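Local coordinates for intracellular protein transport protein USO1 (Saccharomyces cerevisiae S288c, PDB 6LSU) that tethers transport vesicles to membranes and is required for protein transport from the endoplasmic reticulum to the Golgi complex, at residues I409-M412 and V418-F421; D422-C427 and L517-D522. All coordinates share one frame; numbering follows the deposited sequence.

Interaction 1 of 2, residues I409-M412 and V418-F421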
loop_
_atom_site.group_PDB
_atom_site.type_symbol
_atom_site.label_atom_id
_atom_site.label_comp_id
_atom_site.label_asym_id
_atom_site.label_seq_id
_atom_site.Cartn_x
_atom_site.Cartn_y
_atom_site.Cartn_z
ATOM N N ILE A 409 -11.736 16.264 5.516
ATOM C CA ILE A 409 -13.194 16.086 5.739
ATOM C C ILE A 409 -13.913 16.506 4.475
ATOM O O ILE A 409 -14.799 15.807 4.030
ATOM C CB ILE A 409 -13.638 16.885 6.963
ATOM C CG1 ILE A 409 -13.029 16.247 8.223
ATOM C CG2 ILE A 409 -15.157 16.900 7.008
ATOM C CD1 ILE A 409 -13.270 17.020 9.508
ATOM N N ASN A 410 -13.426 17.567 3.860
ATOM C CA ASN A 410 -14.047 18.061 2.635
ATOM C C ASN A 410 -13.853 17.013 1.540
ATOM O O ASN A 410 -14.808 16.732 0.805
ATOM C CB ASN A 410 -13.433 19.409 2.304
ATOM C CG ASN A 410 -13.974 19.864 0.986
ATOM O OD1 ASN A 410 -13.397 19.546 -0.047
ATOM N ND2 ASN A 410 -15.135 20.471 1.074
ATOM N N TRP A 411 -12.656 16.489 1.390
ATOM C CA TRP A 411 -12.332 15.571 0.274
ATOM C C TRP A 411 -13.096 14.287 0.493
ATOM O O TRP A 411 -13.775 13.837 -0.470
ATOM C CB TRP A 411 -10.835 15.295 0.171
ATOM C CG TRP A 411 -10.125 16.353 -0.596
ATOM C CD1 TRP A 411 -10.542 17.621 -0.828
ATOM C CD2 TRP A 411 -8.834 16.238 -1.200
ATOM N NE1 TRP A 411 -9.598 18.311 -1.542
ATOM C CE2 TRP A 411 -8.560 17.469 -1.814
ATOM C CE3 TRP A 411 -7.912 15.204 -1.309
ATOM C CZ2 TRP A 411 -7.374 17.711 -2.478
ATOM C CZ3 TRP A 411 -6.750 15.435 -1.996
ATOM C CH2 TRP A 411 -6.485 16.673 -2.570
ATOM N N MET A 412 -13.030 13.795 1.735
ATOM C CA MET A 412 -13.746 12.573 2.150
ATOM C C MET A 412 -15.224 12.671 1.720
ATOM O O MET A 412 -15.743 11.639 1.168
ATOM C CB MET A 412 -13.649 12.349 3.664
ATOM C CG MET A 412 -14.047 10.958 3.999
ATOM S SD MET A 412 -14.002 10.618 5.746
ATOM C CE MET A 412 -14.874 12.056 6.322
ATOM N N VAL A 418 -14.153 14.635 -9.010
ATOM C CA VAL A 418 -12.740 15.119 -9.167
ATOM C C VAL A 418 -11.714 14.147 -8.530
ATOM O O VAL A 418 -10.625 13.947 -9.164
ATOM C CB VAL A 418 -12.548 16.554 -8.642
ATOM C CG1 VAL A 418 -13.272 16.787 -7.314
ATOM C CG2 VAL A 418 -11.056 16.898 -8.545
ATOM N N HIS A 419 -12.003 13.534 -7.373
ATOM C CA HIS A 419 -11.074 12.574 -6.696
ATOM C C HIS A 419 -11.579 11.129 -6.728
ATOM O O HIS A 419 -12.788 10.898 -6.783
ATOM C CB HIS A 419 -10.801 12.970 -5.237
ATOM C CG HIS A 419 -9.991 14.216 -5.131
ATOM N ND1 HIS A 419 -8.900 14.449 -5.928
ATOM C CD2 HIS A 419 -10.107 15.294 -4.337
ATOM C CE1 HIS A 419 -8.379 15.621 -5.646
ATOM N NE2 HIS A 419 -9.095 16.159 -4.669
ATOM N N THR A 420 -10.672 10.174 -6.725
ATOM C CA THR A 420 -11.023 8.744 -6.794
ATOM C C THR A 420 -11.539 8.278 -5.418
ATOM O O THR A 420 -11.309 8.881 -4.346
ATOM C CB THR A 420 -9.854 7.886 -7.268
ATOM O OG1 THR A 420 -8.878 7.990 -6.227
ATOM C CG2 THR A 420 -9.318 8.330 -8.612
ATOM N N PHE A 421 -12.250 7.192 -5.437
ATOM C CA PHE A 421 -12.774 6.594 -4.201
ATOM C C PHE A 421 -11.596 6.317 -3.282
ATOM O O PHE A 421 -11.730 6.666 -2.118
ATOM C CB PHE A 421 -13.606 5.351 -4.518
ATOM C CG PHE A 421 -14.219 4.677 -3.321
ATOM C CD1 PHE A 421 -15.221 5.310 -2.588
ATOM C CD2 PHE A 421 -13.739 3.463 -2.874
ATOM C CE1 PHE A 421 -15.781 4.706 -1.467
ATOM C CE2 PHE A 421 -14.278 2.853 -1.755
ATOM C CZ PHE A 421 -15.335 3.446 -1.084
#
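NE2 of His419 lies over one face of the Trp411 indole, 3.1 Å above its plane and displaced toward the rim. Trp411 CE2 and CZ2 are its nearest neighbours, the former 3.2 Å from His419 NE2. CD2 of His419 settles nearer the junction of the two indole rings, 3.5 Å from Trp411 CD2, while His419 CE1 reaches the outer corner at Trp411 CH2. The imidazole is tilted 46° to the six-membered ring, with centroids 3.9 Å apart, so the aromatic pair is oblique. Trp411 has CG anti to its carbonyl carbon (chi1 -84°), which swings the indole out from the helix toward the loop; the backbones stay well separated. Next to His419, Thr420 is the N-cap of the following helix, its OG1 accepting a weak hydrogen bond from Thr423 N. The contact bridges the short turn between helices 404-414 and 421-435 in ARM 7, near the protein surface. Thr423 and Cys427 of helix 421-435 also touch the indole, Phe346 meets it edge-to-face, and Arg355 of helix 354-366 packs against both Trp411 and His419.

Interaction 2 of 2, residues D422-C427 and L517-D522; sequences DTRVAC and LFFTTD
Between residues 422-427 and 517-522 the nearest CA atoms are those of Val425 and Phe519, 8.1 Å apart, a gap spanned chiefly by the Phe519 ring. With CG anti to its own carbonyl carbon (chi1 -73°), Phe519 sends the far end of its ring into the angle between Arg424 and Val425. Its CE2 is 3.7 Å from Arg424 CB and also lies beneath one face of the guanidinium, toward that group's rim. The two planes stand 75° apart and Arg424 NH2 lies at the edge of the phenyl ring, in its plane, so a ring edge, not its face, meets the guanidinium. A bend at chi3 (75°) turns the guanidinium across the edge of the Phe519 ring as the chain reaches toward helix 514-528, bringing Arg424 NH2 within 3.9 Å of Phe519 CD2. Over one face of the phenyl ring is the backbone O of Arg424, and Phe519 CZ lies 4.1 Å from Val425 CB. This is helix-to-helix packing within the alpha-solenoid of armadillo repeats that builds the globular head: residues 422-427 belong to ARM 7, and Leu517 is the last residue of ARM 8. The polar end of the buried Arg424 has its strongest partner in Met412 O, which accepts a hydrogen bond from NH2; a weak one runs from NH2 to Asn513 OD1. With an alanine here in place of Phe519 the ring is gone, which would probably open a gap between the helices and leave the Arg424 guanidinium without the ring edge against its face. Farther along, Asp522 OD2 forms a salt bridge with Lys432, tying the same two helices together again, while Leu517 and Thr521 pack on helix 577-590.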
loop_
_atom_site.group_PDB
_atom_site.type_symbol
_atom_site.label_atom_id
_atom_site.label_comp_id
_atom_site.label_asym_id
_atom_site.label_seq_id
_atom_site.Cartn_x
_atom_site.Cartn_y
_atom_site.Cartn_z
ATOM N N ASP A 422 -10.505 5.770 -3.804
ATOM C CA ASP A 422 -9.257 5.425 -3.065
ATOM C C ASP A 422 -8.744 6.631 -2.256
ATOM O O ASP A 422 -8.498 6.444 -1.063
ATOM C CB ASP A 422 -8.219 4.822 -4.012
ATOM C CG ASP A 422 -8.477 3.347 -4.310
ATOM O OD1 ASP A 422 -9.492 2.777 -3.791
ATOM O OD2 ASP A 422 -7.653 2.766 -5.031
ATOM N N THR A 423 -8.642 7.821 -2.874
ATOM C CA THR A 423 -8.264 9.075 -2.172
ATOM C C THR A 423 -9.230 9.280 -1.012
ATOM O O THR A 423 -8.799 9.403 0.139
ATOM C CB THR A 423 -8.215 10.270 -3.127
ATOM O OG1 THR A 423 -7.085 10.206 -3.990
ATOM C CG2 THR A 423 -8.135 11.617 -2.443
ATOM N N ARG A 424 -10.526 9.275 -1.272
ATOM C CA ARG A 424 -11.575 9.439 -0.226
ATOM C C ARG A 424 -11.394 8.422 0.895
ATOM O O ARG A 424 -11.597 8.757 2.072
ATOM C CB ARG A 424 -12.959 9.339 -0.863
ATOM C CG ARG A 424 -13.241 10.512 -1.798
ATOM C CD ARG A 424 -14.566 10.408 -2.485
ATOM N NE ARG A 424 -15.587 10.725 -1.512
ATOM C CZ ARG A 424 -16.882 10.422 -1.610
ATOM N NH1 ARG A 424 -17.346 9.785 -2.671
ATOM N NH2 ARG A 424 -17.710 10.804 -0.660
ATOM N N VAL A 425 -11.023 7.195 0.636
ATOM C CA VAL A 425 -10.926 6.269 1.815
ATOM C C VAL A 425 -9.577 6.495 2.508
ATOM O O VAL A 425 -9.561 6.521 3.717
ATOM C CB VAL A 425 -11.234 4.804 1.486
ATOM C CG1 VAL A 425 -11.635 4.627 0.048
ATOM C CG2 VAL A 425 -10.180 3.841 1.923
ATOM N N ALA A 426 -8.533 6.844 1.778
ATOM C CA ALA A 426 -7.236 7.259 2.339
ATOM C C ALA A 426 -7.460 8.457 3.288
ATOM O O ALA A 426 -6.862 8.454 4.441
ATOM C CB ALA A 426 -6.296 7.578 1.194
ATOM N N CYS A 427 -8.258 9.452 2.840
ATOM C CA CYS A 427 -8.617 10.614 3.707
ATOM C C CYS A 427 -9.226 10.095 5.028
ATOM O O CYS A 427 -8.846 10.525 6.116
ATOM C CB CYS A 427 -9.576 11.543 2.984
ATOM S SG CYS A 427 -8.709 12.594 1.779
ATOM N N LEU A 517 -22.447 9.890 2.956
ATOM C CA LEU A 517 -23.151 9.479 4.188
ATOM C C LEU A 517 -22.389 8.309 4.818
ATOM O O LEU A 517 -22.226 8.252 6.014
ATOM C CB LEU A 517 -24.581 9.112 3.812
ATOM C CG LEU A 517 -25.629 9.146 4.911
ATOM C CD1 LEU A 517 -26.473 7.903 4.784
ATOM C CD2 LEU A 517 -25.049 9.279 6.296
ATOM N N PHE A 518 -21.873 7.418 3.994
ATOM C CA PHE A 518 -21.180 6.174 4.435
ATOM C C PHE A 518 -19.941 6.520 5.280
ATOM O O PHE A 518 -19.766 6.019 6.385
ATOM C CB PHE A 518 -20.825 5.319 3.234
ATOM C CG PHE A 518 -19.935 4.167 3.638
ATOM C CD1 PHE A 518 -20.460 3.063 4.283
ATOM C CD2 PHE A 518 -18.554 4.285 3.547
ATOM C CE1 PHE A 518 -19.608 2.052 4.741
ATOM C CE2 PHE A 518 -17.720 3.288 4.012
ATOM C CZ PHE A 518 -18.242 2.164 4.600
ATOM N N PHE A 519 -19.115 7.433 4.781
ATOM C CA PHE A 519 -17.954 8.011 5.499
ATOM C C PHE A 519 -18.403 8.647 6.804
ATOM O O PHE A 519 -17.859 8.211 7.876
ATOM C CB PHE A 519 -17.148 8.892 4.551
ATOM C CG PHE A 519 -16.372 8.094 3.535
ATOM C CD1 PHE A 519 -15.670 6.960 3.913
ATOM C CD2 PHE A 519 -16.311 8.499 2.196
ATOM C CE1 PHE A 519 -14.981 6.205 2.963
ATOM C CE2 PHE A 519 -15.594 7.771 1.245
ATOM C CZ PHE A 519 -14.961 6.612 1.627
ATOM N N THR A 520 -19.366 9.564 6.762
ATOM C CA THR A 520 -19.922 10.235 7.979
ATOM C C THR A 520 -20.336 9.170 9.007
ATOM O O THR A 520 -19.868 9.176 10.162
ATOM C CB THR A 520 -21.060 11.189 7.611
ATOM O OG1 THR A 520 -20.526 12.148 6.681
ATOM C CG2 THR A 520 -21.548 12.002 8.784
ATOM N N THR A 521 -21.160 8.220 8.653
ATOM C CA THR A 521 -21.592 7.261 9.685
ATOM C C THR A 521 -20.354 6.483 10.151
ATOM O O THR A 521 -20.217 6.158 11.319
ATOM C CB THR A 521 -22.755 6.415 9.164
ATOM O OG1 THR A 521 -22.448 5.972 7.830
ATOM C CG2 THR A 521 -24.019 7.227 9.161
ATOM N N ASP A 522 -19.478 6.128 9.236
ATOM C CA ASP A 522 -18.279 5.313 9.565
ATOM C C ASP A 522 -17.338 6.077 10.518
ATOM O O ASP A 522 -16.860 5.517 11.481
ATOM C CB ASP A 522 -17.512 4.923 8.310
ATOM C CG ASP A 522 -16.268 4.090 8.623
ATOM O OD1 ASP A 522 -16.445 2.926 9.045
ATOM O OD2 ASP A 522 -15.142 4.642 8.534
#

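Overall arrangement
The centres of the two interactions lie about 8 Å apart, on the same side of the chain's centre, and they come in series: interaction 1 closes across a short turn before interaction 2 opens. Interaction 1 leads straight into helix 421-435, whose first turns supply one half of interaction 2; the other half arrives some 90 residues later, after a charged region that is not modelled. The two meet directly, through the probable hydrogen bond between Met412 O and Arg424 NH2 (2.8 Å) and where Phe421 CE1 packs on Phe519 CZ (3.7 Å). A local contact near the surface thus adjoins a buried long-range one, joining helices 404-414, 421-435 and 514-528 of the globular head.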